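Local atomic coordinates of uncharacterized protein Tm1679 (Thermotoga maritima, PDB entry 3H3E), a protein that binds a zinc ion and is probably a metal-dependent hydrolase of the metallo-beta-lactamase superfamily, its reaction and substrate being unknown. Residues L88-E100 with F148-D162. The protein carries 2 engineered substitutions. Numbering follows the deposited sequence.
Sequences LRKEALDQKYSGE and FVERNGERRKDLFED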
ATOM      1  N   LEU A  88      -2.232   1.613 -12.491  1.00 10.02           N
ATOM      2  CA  LEU A  88      -1.921   0.246 -12.132  1.00  8.79           C
ATOM      3  C   LEU A  88      -0.842  -0.343 -13.032  1.00 20.67           C
ATOM      4  O   LEU A  88      -0.631   0.124 -14.150  1.00 28.53           O
ATOM      5  CB  LEU A  88      -3.176  -0.620 -12.198  1.00 10.50           C
ATOM      6  CG  LEU A  88      -3.854  -0.829 -13.553  1.00 18.87           C
ATOM      7  CD1 LEU A  88      -4.736  -2.048 -13.500  1.00 18.35           C
ATOM      8  CD2 LEU A  88      -4.657   0.392 -13.962  1.00 17.93           C
ATOM      9  N   ARG A  89      -0.153  -1.365 -12.532  1.00 16.32           N
ATOM     10  CA  ARG A  89       0.789  -2.121 -13.337  1.00 13.11           C
ATOM     11  C   ARG A  89       0.055  -3.090 -14.275  1.00 20.65           C
ATOM     12  O   ARG A  89      -0.926  -3.708 -13.885  1.00 16.21           O
ATOM     13  CB  ARG A  89       1.756  -2.899 -12.451  1.00  9.82           C
ATOM     14  CG  ARG A  89       2.640  -2.042 -11.584  1.00 21.54           C
ATOM     15  CD  ARG A  89       4.021  -2.660 -11.377  1.00 21.42           C
ATOM     16  NE  ARG A  89       5.025  -1.966 -12.176  1.00 18.88           N
ATOM     17  CZ  ARG A  89       5.805  -2.556 -13.067  1.00 29.11           C
ATOM     18  NH1 ARG A  89       5.729  -3.863 -13.271  1.00 39.15           N
ATOM     19  NH2 ARG A  89       6.675  -1.837 -13.743  1.00 34.28           N
ATOM     20  N   LYS A  90       0.545  -3.229 -15.505  1.00 29.27           N
ATOM     21  CA  LYS A  90      -0.072  -4.145 -16.455  1.00 28.86           C
ATOM     22  C   LYS A  90      -0.396  -5.483 -15.809  1.00 25.78           C
ATOM     23  O   LYS A  90      -1.435  -6.065 -16.078  1.00 33.99           O
ATOM     24  CB  LYS A  90       0.802  -4.349 -17.700  1.00 31.19           C
ATOM     25  CG  LYS A  90       0.733  -3.206 -18.712  1.00 41.59           C
ATOM     26  CD  LYS A  90       1.457  -3.552 -20.018  1.00 51.55           C
ATOM     27  CE  LYS A  90       0.839  -2.840 -21.239  1.00 58.79           C
ATOM     28  NZ  LYS A  90      -0.588  -3.233 -21.543  1.00 58.54           N
ATOM     29  N   GLU A  91       0.478  -5.963 -14.936  1.00 22.03           N
ATOM     30  CA  GLU A  91       0.306  -7.310 -14.394  1.00 21.74           C
ATOM     31  C   GLU A  91      -0.706  -7.393 -13.242  1.00 21.98           C
ATOM     32  O   GLU A  91      -1.043  -8.473 -12.769  1.00 27.89           O
ATOM     33  CB  GLU A  91       1.665  -7.951 -14.041  1.00 24.73           C
ATOM     34  CG  GLU A  91       2.684  -7.012 -13.447  1.00 30.05           C
ATOM     35  CD  GLU A  91       3.515  -6.276 -14.483  1.00 30.34           C
ATOM     36  OE1 GLU A  91       4.494  -6.854 -14.979  1.00 29.19           O
ATOM     37  OE2 GLU A  91       3.219  -5.095 -14.763  1.00 33.99           O
ATOM     38  N   ALA A  92      -1.213  -6.247 -12.809  1.00 16.19           N
ATOM     39  CA  ALA A  92      -2.341  -6.242 -11.889  1.00 13.39           C
ATOM     40  C   ALA A  92      -3.580  -6.881 -12.517  1.00 18.94           C
ATOM     41  O   ALA A  92      -4.511  -7.249 -11.827  1.00 22.33           O
ATOM     42  CB  ALA A  92      -2.648  -4.833 -11.456  1.00 11.50           C
ATOM     43  N   LEU A  93      -3.595  -7.004 -13.837  1.00 26.35           N
ATOM     44  CA  LEU A  93      -4.762  -7.546 -14.530  1.00 23.18           C
ATOM     45  C   LEU A  93      -4.886  -9.060 -14.405  1.00 23.35           C
ATOM     46  O   LEU A  93      -5.982  -9.592 -14.498  1.00 24.07           O
ATOM     47  CB  LEU A  93      -4.731  -7.171 -16.013  1.00 13.73           C
ATOM     48  CG  LEU A  93      -4.722  -5.680 -16.335  1.00 17.90           C
ATOM     49  CD1 LEU A  93      -4.530  -5.512 -17.816  1.00 16.72           C
ATOM     50  CD2 LEU A  93      -5.991  -4.997 -15.880  1.00 16.17           C
ATOM     51  N   ASP A  94      -3.761  -9.748 -14.221  1.00 22.87           N
ATOM     52  CA  ASP A  94      -3.767 -11.201 -14.082  1.00 19.72           C
ATOM     53  C   ASP A  94      -4.610 -11.570 -12.886  1.00 18.02           C
ATOM     54  O   ASP A  94      -4.671 -10.837 -11.919  1.00 26.03           O
ATOM     55  CB  ASP A  94      -2.350 -11.737 -13.914  1.00 25.29           C
ATOM     56  CG  ASP A  94      -1.474 -11.448 -15.111  1.00 33.08           C
ATOM     57  OD1 ASP A  94      -2.025 -11.242 -16.206  1.00 31.90           O
ATOM     58  OD2 ASP A  94      -0.234 -11.429 -14.961  1.00 44.71           O
ATOM     59  N   GLN A  95      -5.279 -12.707 -12.957  1.00 25.19           N
ATOM     60  CA  GLN A  95      -6.282 -13.033 -11.959  1.00 24.78           C
ATOM     61  C   GLN A  95      -5.658 -13.727 -10.769  1.00 23.26           C
ATOM     62  O   GLN A  95      -5.084 -14.796 -10.893  1.00 33.75           O
ATOM     63  CB  GLN A  95      -7.434 -13.841 -12.580  1.00 30.32           C
ATOM     64  CG  GLN A  95      -8.387 -12.980 -13.461  1.00 74.87           C
ATOM     65  CD  GLN A  95      -8.781 -11.605 -12.843  1.00 62.81           C
ATOM     66  OE1 GLN A  95      -8.654 -11.378 -11.637  1.00 60.42           O
ATOM     67  NE2 GLN A  95      -9.265 -10.696 -13.688  1.00 62.86           N
ATOM     68  N   LYS A  96      -5.759 -13.087  -9.612  1.00 21.77           N
ATOM     69  CA  LYS A  96      -5.027 -13.517  -8.431  1.00 14.86           C
ATOM     70  C   LYS A  96      -5.812 -14.512  -7.606  1.00 22.79           C
ATOM     71  O   LYS A  96      -7.008 -14.339  -7.390  1.00 29.54           O
ATOM     72  CB  LYS A  96      -4.670 -12.317  -7.567  1.00 15.70           C
ATOM     73  CG  LYS A  96      -3.603 -11.411  -8.145  1.00 25.58           C
ATOM     74  CD  LYS A  96      -2.997 -10.553  -7.038  1.00 34.01           C
ATOM     75  CE  LYS A  96      -2.067  -9.488  -7.577  1.00 32.97           C
ATOM     76  NZ  LYS A  96      -0.846 -10.075  -8.170  1.00 34.40           N
ATOM     77  N   TYR A  97      -5.125 -15.555  -7.151  1.00 25.49           N
ATOM     78  CA  TYR A  97      -5.709 -16.533  -6.245  1.00 22.23           C
ATOM     79  C   TYR A  97      -4.946 -16.586  -4.942  1.00 26.69           C
ATOM     80  O   TYR A  97      -3.750 -16.306  -4.880  1.00 29.48           O
ATOM     81  CB  TYR A  97      -5.756 -17.922  -6.871  1.00 17.92           C
ATOM     82  CG  TYR A  97      -6.850 -18.067  -7.898  1.00 25.73           C
ATOM     83  CD1 TYR A  97      -6.711 -17.538  -9.174  1.00 26.37           C
ATOM     84  CD2 TYR A  97      -8.029 -18.730  -7.589  1.00 30.71           C
ATOM     85  CE1 TYR A  97      -7.719 -17.670 -10.112  1.00 30.11           C
ATOM     86  CE2 TYR A  97      -9.041 -18.865  -8.517  1.00 30.26           C
ATOM     87  CZ  TYR A  97      -8.882 -18.336  -9.774  1.00 34.02           C
ATOM     88  OH  TYR A  97      -9.894 -18.485 -10.696  1.00 45.98           O
ATOM     89  N   SER A  98      -5.656 -16.939  -3.888  1.00 28.13           N
ATOM     90  CA  SER A  98      -5.033 -17.083  -2.596  1.00 24.86           C
ATOM     91  C   SER A  98      -5.425 -18.440  -2.045  1.00 26.55           C
ATOM     92  O   SER A  98      -6.457 -18.590  -1.405  1.00 31.03           O
ATOM     93  CB  SER A  98      -5.470 -15.969  -1.671  1.00 20.73           C
ATOM     94  OG  SER A  98      -4.792 -16.107  -0.446  1.00 38.33           O
ATOM     95  N   GLY A  99      -4.588 -19.436  -2.302  1.00 23.54           N
ATOM     96  CA  GLY A  99      -5.000 -20.799  -2.127  1.00 12.73           C
ATOM     97  C   GLY A  99      -5.881 -21.115  -3.314  1.00 16.85           C
ATOM     98  O   GLY A  99      -5.504 -20.876  -4.459  1.00 19.08           O
ATOM     99  N   GLU A 100      -7.061 -21.657  -3.041  1.00 20.56           N
ATOM    100  CA  GLU A 100      -8.033 -21.954  -4.081  1.00 27.04           C
ATOM    101  C   GLU A 100      -9.083 -20.847  -4.167  1.00 22.02           C
ATOM    102  O   GLU A 100     -10.034 -20.953  -4.924  1.00 22.60           O
ATOM    103  CB  GLU A 100      -8.709 -23.292  -3.793  1.00 40.06           C
ATOM    104  CG  GLU A 100      -7.750 -24.411  -3.428  1.00 51.29           C
ATOM    105  CD  GLU A 100      -8.473 -25.693  -3.064  1.00 68.96           C
ATOM    106  OE1 GLU A 100      -9.257 -26.191  -3.904  1.00 69.89           O
ATOM    107  OE2 GLU A 100      -8.256 -26.204  -1.937  1.00 79.90           O
ATOM    108  N   PHE A 148      -1.281 -17.447  -5.693  1.00 21.26           N
ATOM    109  CA  PHE A 148      -1.118 -17.857  -7.075  1.00 16.54           C
ATOM    110  C   PHE A 148      -1.643 -16.795  -8.010  1.00 20.65           C
ATOM    111  O   PHE A 148      -2.345 -15.878  -7.596  1.00 19.30           O
ATOM    112  CB  PHE A 148      -1.844 -19.162  -7.329  1.00 15.60           C
ATOM    113  CG  PHE A 148      -1.294 -20.300  -6.564  1.00 21.09           C
ATOM    114  CD1 PHE A 148      -0.431 -21.196  -7.161  1.00 24.61           C
ATOM    115  CD2 PHE A 148      -1.613 -20.467  -5.239  1.00 25.79           C
ATOM    116  CE1 PHE A 148       0.085 -22.239  -6.455  1.00 22.72           C
ATOM    117  CE2 PHE A 148      -1.092 -21.517  -4.531  1.00 26.90           C
ATOM    118  CZ  PHE A 148      -0.244 -22.397  -5.140  1.00 17.43           C
ATOM    119  N   VAL A 149      -1.295 -16.921  -9.279  1.00 20.08           N
ATOM    120  CA  VAL A 149      -1.794 -16.000 -10.283  1.00 26.21           C
ATOM    121  C   VAL A 149      -2.048 -16.779 -11.577  1.00 25.13           C
ATOM    122  O   VAL A 149      -1.431 -17.805 -11.816  1.00 20.89           O
ATOM    123  CB  VAL A 149      -0.831 -14.800 -10.471  1.00 16.28           C
ATOM    124  CG1 VAL A 149       0.409 -15.217 -11.212  1.00 19.22           C
ATOM    125  CG2 VAL A 149      -1.523 -13.670 -11.185  1.00 20.62           C
ATOM    126  N   GLU A 150      -2.995 -16.320 -12.378  1.00 32.87           N
ATOM    127  CA  GLU A 150      -3.376 -17.036 -13.587  1.00 40.49           C
ATOM    128  C   GLU A 150      -3.315 -16.100 -14.766  1.00 51.34           C
ATOM    129  O   GLU A 150      -4.055 -15.123 -14.834  1.00 49.23           O
ATOM    130  CB  GLU A 150      -4.785 -17.623 -13.472  1.00 44.11           C
ATOM    131  CG  GLU A 150      -4.901 -18.824 -12.530  1.00 54.75           C
ATOM    132  CD  GLU A 150      -6.135 -19.674 -12.808  1.00 60.84           C
ATOM    133  OE1 GLU A 150      -6.989 -19.231 -13.612  1.00 66.95           O
ATOM    134  OE2 GLU A 150      -6.252 -20.779 -12.227  1.00 54.23           O
ATOM    135  N   ARG A 151      -2.415 -16.400 -15.690  1.00 67.47           N
ATOM    136  CA  ARG A 151      -2.315 -15.656 -16.934  1.00 73.55           C
ATOM    137  C   ARG A 151      -2.632 -16.597 -18.094  1.00 74.17           C
ATOM    138  O   ARG A 151      -1.829 -17.474 -18.429  1.00 74.54           O
ATOM    139  CB  ARG A 151      -0.915 -15.044 -17.077  1.00 75.17           C
ATOM    140  CG  ARG A 151      -0.764 -14.071 -18.239  1.00 75.49           C
ATOM    141  CD  ARG A 151       0.532 -13.272 -18.130  1.00 78.51           C
ATOM    142  NE  ARG A 151       0.971 -12.763 -19.429  1.00 84.33           N
ATOM    143  CZ  ARG A 151       1.830 -13.391 -20.232  1.00 89.43           C
ATOM    144  NH1 ARG A 151       2.353 -14.557 -19.869  1.00 90.14           N
ATOM    145  NH2 ARG A 151       2.168 -12.854 -21.398  1.00 88.87           N
ATOM    146  N   ASN A 152      -3.821 -16.427 -18.675  1.00 74.83           N
ATOM    147  CA  ASN A 152      -4.286 -17.243 -19.803  1.00 80.08           C
ATOM    148  C   ASN A 152      -4.868 -18.608 -19.413  1.00 74.61           C
ATOM    149  O   ASN A 152      -5.070 -19.471 -20.269  1.00 73.05           O
ATOM    150  CB  ASN A 152      -3.172 -17.437 -20.845  1.00 86.58           C
ATOM    151  CG  ASN A 152      -2.810 -16.151 -21.570  1.00 85.30           C
ATOM    152  OD1 ASN A 152      -3.686 -15.378 -21.973  1.00 79.55           O
ATOM    153  ND2 ASN A 152      -1.507 -15.923 -21.750  1.00 84.23           N
ATOM    154  N   GLY A 153      -5.146 -18.802 -18.128  1.00 69.62           N
ATOM    155  CA  GLY A 153      -5.613 -20.089 -17.652  1.00 65.70           C
ATOM    156  C   GLY A 153      -4.434 -20.930 -17.222  1.00 63.72           C
ATOM    157  O   GLY A 153      -4.557 -22.132 -16.984  1.00 60.96           O
ATOM    158  N   GLU A 154      -3.280 -20.276 -17.131  1.00 63.54           N
ATOM    159  CA  GLU A 154      -2.055 -20.904 -16.667  1.00 63.05           C
ATOM    160  C   GLU A 154      -1.756 -20.466 -15.242  1.00 53.74           C
ATOM    161  O   GLU A 154      -1.483 -19.293 -14.991  1.00 51.85           O
ATOM    162  CB  GLU A 154      -0.891 -20.551 -17.590  1.00 70.46           C
ATOM    163  CG  GLU A 154      -0.851 -21.378 -18.858  1.00 79.63           C
ATOM    164  CD  GLU A 154      -0.854 -22.877 -18.573  1.00 90.18           C
ATOM    165  OE1 GLU A 154      -0.462 -23.279 -17.453  1.00 92.34           O
ATOM    166  OE2 GLU A 154      -1.246 -23.653 -19.472  1.00 92.16           O
ATOM    167  N   ARG A 155      -1.808 -21.420 -14.318  1.00 45.19           N
ATOM    168  CA  ARG A 155      -1.714 -21.135 -12.887  1.00 38.57           C
ATOM    169  C   ARG A 155      -0.277 -21.214 -12.390  1.00 36.30           C
ATOM    170  O   ARG A 155       0.275 -22.294 -12.246  1.00 39.41           O
ATOM    171  CB  ARG A 155      -2.591 -22.126 -12.119  1.00 40.92           C
ATOM    172  CG  ARG A 155      -2.700 -21.921 -10.622  1.00 44.35           C
ATOM    173  CD  ARG A 155      -2.815 -23.297  -9.962  1.00 61.17           C
ATOM    174  NE  ARG A 155      -3.279 -23.287  -8.573  1.00 68.60           N
ATOM    175  CZ  ARG A 155      -2.913 -24.186  -7.656  1.00 65.75           C
ATOM    176  NH1 ARG A 155      -2.054 -25.151  -7.969  1.00 58.84           N
ATOM    177  NH2 ARG A 155      -3.390 -24.111  -6.418  1.00 64.84           N
ATOM    178  N   ARG A 156       0.331 -20.064 -12.137  1.00 36.91           N
ATOM    179  CA  ARG A 156       1.681 -20.018 -11.591  1.00 39.78           C
ATOM    180  C   ARG A 156       1.637 -19.498 -10.161  1.00 39.73           C
ATOM    181  O   ARG A 156       0.614 -19.016  -9.696  1.00 50.66           O
ATOM    182  CB  ARG A 156       2.568 -19.100 -12.438  1.00 42.72           C
ATOM    183  CG  ARG A 156       2.723 -19.517 -13.892  1.00 44.74           C
ATOM    184  CD  ARG A 156       3.560 -20.780 -14.017  1.00 50.01           C
ATOM    185  NE  ARG A 156       3.674 -21.234 -15.402  1.00 52.74           N
ATOM    186  CZ  ARG A 156       2.815 -22.055 -16.003  1.00 52.18           C
ATOM    187  NH1 ARG A 156       1.758 -22.532 -15.352  1.00 50.22           N
ATOM    188  NH2 ARG A 156       3.011 -22.397 -17.265  1.00 49.00           N
ATOM    189  N   LYS A 157       2.756 -19.588  -9.464  1.00 33.21           N
ATOM    190  CA  LYS A 157       2.889 -18.949  -8.165  1.00 27.27           C
ATOM    191  C   LYS A 157       2.959 -17.433  -8.381  1.00 26.29           C
ATOM    192  O   LYS A 157       3.406 -16.977  -9.427  1.00 31.38           O
ATOM    193  CB  LYS A 157       4.141 -19.476  -7.463  1.00 26.02           C
ATOM    194  CG  LYS A 157       4.132 -19.320  -5.968  1.00 34.58           C
ATOM    195  CD  LYS A 157       3.372 -20.424  -5.240  1.00 31.73           C
ATOM    196  CE  LYS A 157       3.172 -20.014  -3.776  1.00 35.77           C
ATOM    197  NZ  LYS A 157       2.497 -21.034  -2.931  1.00 48.18           N
ATOM    198  N   ASP A 158       2.505 -16.646  -7.413  1.00 29.22           N
ATOM    199  CA  ASP A 158       2.411 -15.193  -7.601  1.00 24.83           C
ATOM    200  C   ASP A 158       3.575 -14.475  -6.929  1.00 27.04           C
ATOM    201  O   ASP A 158       3.732 -14.565  -5.704  1.00 31.12           O
ATOM    202  CB  ASP A 158       1.086 -14.677  -7.025  1.00 27.46           C
ATOM    203  CG  ASP A 158       0.770 -13.246  -7.441  1.00 26.91           C
ATOM    204  OD1 ASP A 158       1.575 -12.618  -8.155  1.00 26.10           O
ATOM    205  OD2 ASP A 158      -0.298 -12.741  -7.046  1.00 27.57           O
ATOM    206  N   LEU A 159       4.385 -13.763  -7.719  1.00 20.84           N
ATOM    207  CA  LEU A 159       5.522 -13.014  -7.177  1.00 22.07           C
ATOM    208  C   LEU A 159       5.223 -11.518  -7.062  1.00 24.78           C
ATOM    209  O   LEU A 159       6.064 -10.723  -6.636  1.00 28.61           O
ATOM    210  CB  LEU A 159       6.784 -13.239  -8.010  1.00 26.97           C
ATOM    211  CG  LEU A 159       7.328 -14.663  -8.227  1.00 28.97           C
ATOM    212  CD1 LEU A 159       8.825 -14.572  -8.376  1.00 27.05           C
ATOM    213  CD2 LEU A 159       6.994 -15.624  -7.105  1.00 27.43           C
ATOM    214  N   PHE A 160       4.014 -11.147  -7.453  1.00 21.61           N
ATOM    215  CA  PHE A 160       3.538  -9.784  -7.312  1.00 17.96           C
ATOM    216  C   PHE A 160       4.304  -8.792  -8.165  1.00 19.00           C
ATOM    217  O   PHE A 160       4.709  -7.729  -7.709  1.00 25.93           O
ATOM    218  CB  PHE A 160       3.480  -9.388  -5.843  1.00 13.31           C
ATOM    219  CG  PHE A 160       2.488 -10.186  -5.069  1.00 11.22           C
ATOM    220  CD1 PHE A 160       2.841 -11.398  -4.512  1.00 18.98           C
ATOM    221  CD2 PHE A 160       1.184  -9.756  -4.939  1.00 18.73           C
ATOM    222  CE1 PHE A 160       1.905 -12.160  -3.810  1.00 21.83           C
ATOM    223  CE2 PHE A 160       0.245 -10.511  -4.235  1.00 16.28           C
ATOM    224  CZ  PHE A 160       0.605 -11.704  -3.674  1.00 16.37           C
ATOM    225  N   GLU A 161       4.465  -9.156  -9.430  1.00 22.59           N
ATOM    226  CA  GLU A 161       5.083  -8.285 -10.410  1.00 23.02           C
ATOM    227  C   GLU A 161       4.241  -7.028 -10.605  1.00 20.49           C
ATOM    228  O   GLU A 161       4.662  -6.086 -11.286  1.00 23.76           O
ATOM    229  CB  GLU A 161       5.228  -9.019 -11.737  1.00 26.17           C
ATOM    230  CG  GLU A 161       5.948 -10.342 -11.658  1.00 29.84           C
ATOM    231  CD  GLU A 161       7.450 -10.188 -11.584  1.00 51.59           C
ATOM    232  OE1 GLU A 161       7.937  -9.046 -11.410  1.00 58.00           O
ATOM    233  OE2 GLU A 161       8.151 -11.218 -11.698  1.00 63.96           O
ATOM    234  N   ASP A 162       3.050  -7.026 -10.005  1.00 18.32           N
ATOM    235  CA  ASP A 162       2.122  -5.895 -10.090  1.00 13.88           C
ATOM    236  C   ASP A 162       2.252  -4.891  -8.956  1.00 17.06           C
ATOM    237  O   ASP A 162       1.671  -3.826  -9.017  1.00 30.00           O
ATOM    238  CB  ASP A 162       0.684  -6.389 -10.118  1.00 12.36           C
ATOM    239  CG  ASP A 162       0.339  -7.261  -8.918  1.00 19.48           C
ATOM    240  OD1 ASP A 162       1.130  -8.171  -8.593  1.00 21.05           O
ATOM    241  OD2 ASP A 162      -0.737  -7.054  -8.311  1.00 17.84           O
TER
HETATM  242  O   HOH W   1      -0.646  -2.215  -9.704  1.00 17.16           O
HETATM  243  O   HOH W   2      -5.168 -21.701  -7.309  1.00 37.39           O
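The small antiparallel sheet beside the zinc site of this metallo-beta-lactamase fold joins strand 95-98 to strand 147-150. Tyr97 and Phe148 form a hydrogen-bonded pair. Tyr97 N reaches Phe148 O at 2.8 Å, and Phe148 N returns the bond to Tyr97 O. Gln95 and Glu150 make the second such pair, with Lys96 and Val149 between them as a non-hydrogen-bonded pair. On the face of Tyr97, Phe148 and Glu150, the Glu150 carboxylate meets the Tyr97 ring at a slant, with Glu150 CD 3.7 Å from Tyr97 CE1. At the hairpin strand 155-157, Arg155 lays its guanidinium over one face of the Phe148 ring. A water links Arg155 NE to Gly99 O.

On the face of Lys96 and Val149, Val149 CG2 packs on Asp94 CB at 3.4 Å. Lys96 runs nearly straight and bends at its last torsion (chi4 -68°). NZ thereby comes between two carboxylates, with salt bridges of 2.9 Å to Asp158 OD2 and 2.8 Å to Asp162 OD1. Asp158 offers the syn lone pair, whereas Asp162 is approached from above its carboxylate plane. Asp158 OD1 also accepts Phe160 N in an Asx turn. The second oxygen of Asp162 takes the backbone N of Gly70.

Further along, Arg89 NH1 donates to Glu161 O at 3.2 Å, nearly along the C=O axis, and is paired with Glu91 OE2. A water bridges Arg89 N and Asp162 O.

Asp162 touches the zinc ligand His69, and Phe160 stacks on the zinc ligand His182. The positive charge of Lys96 would probably favour the ionised form of the buried Asp158. Its two salt bridges tie the small sheet to the loop 158-162 beside the metal site.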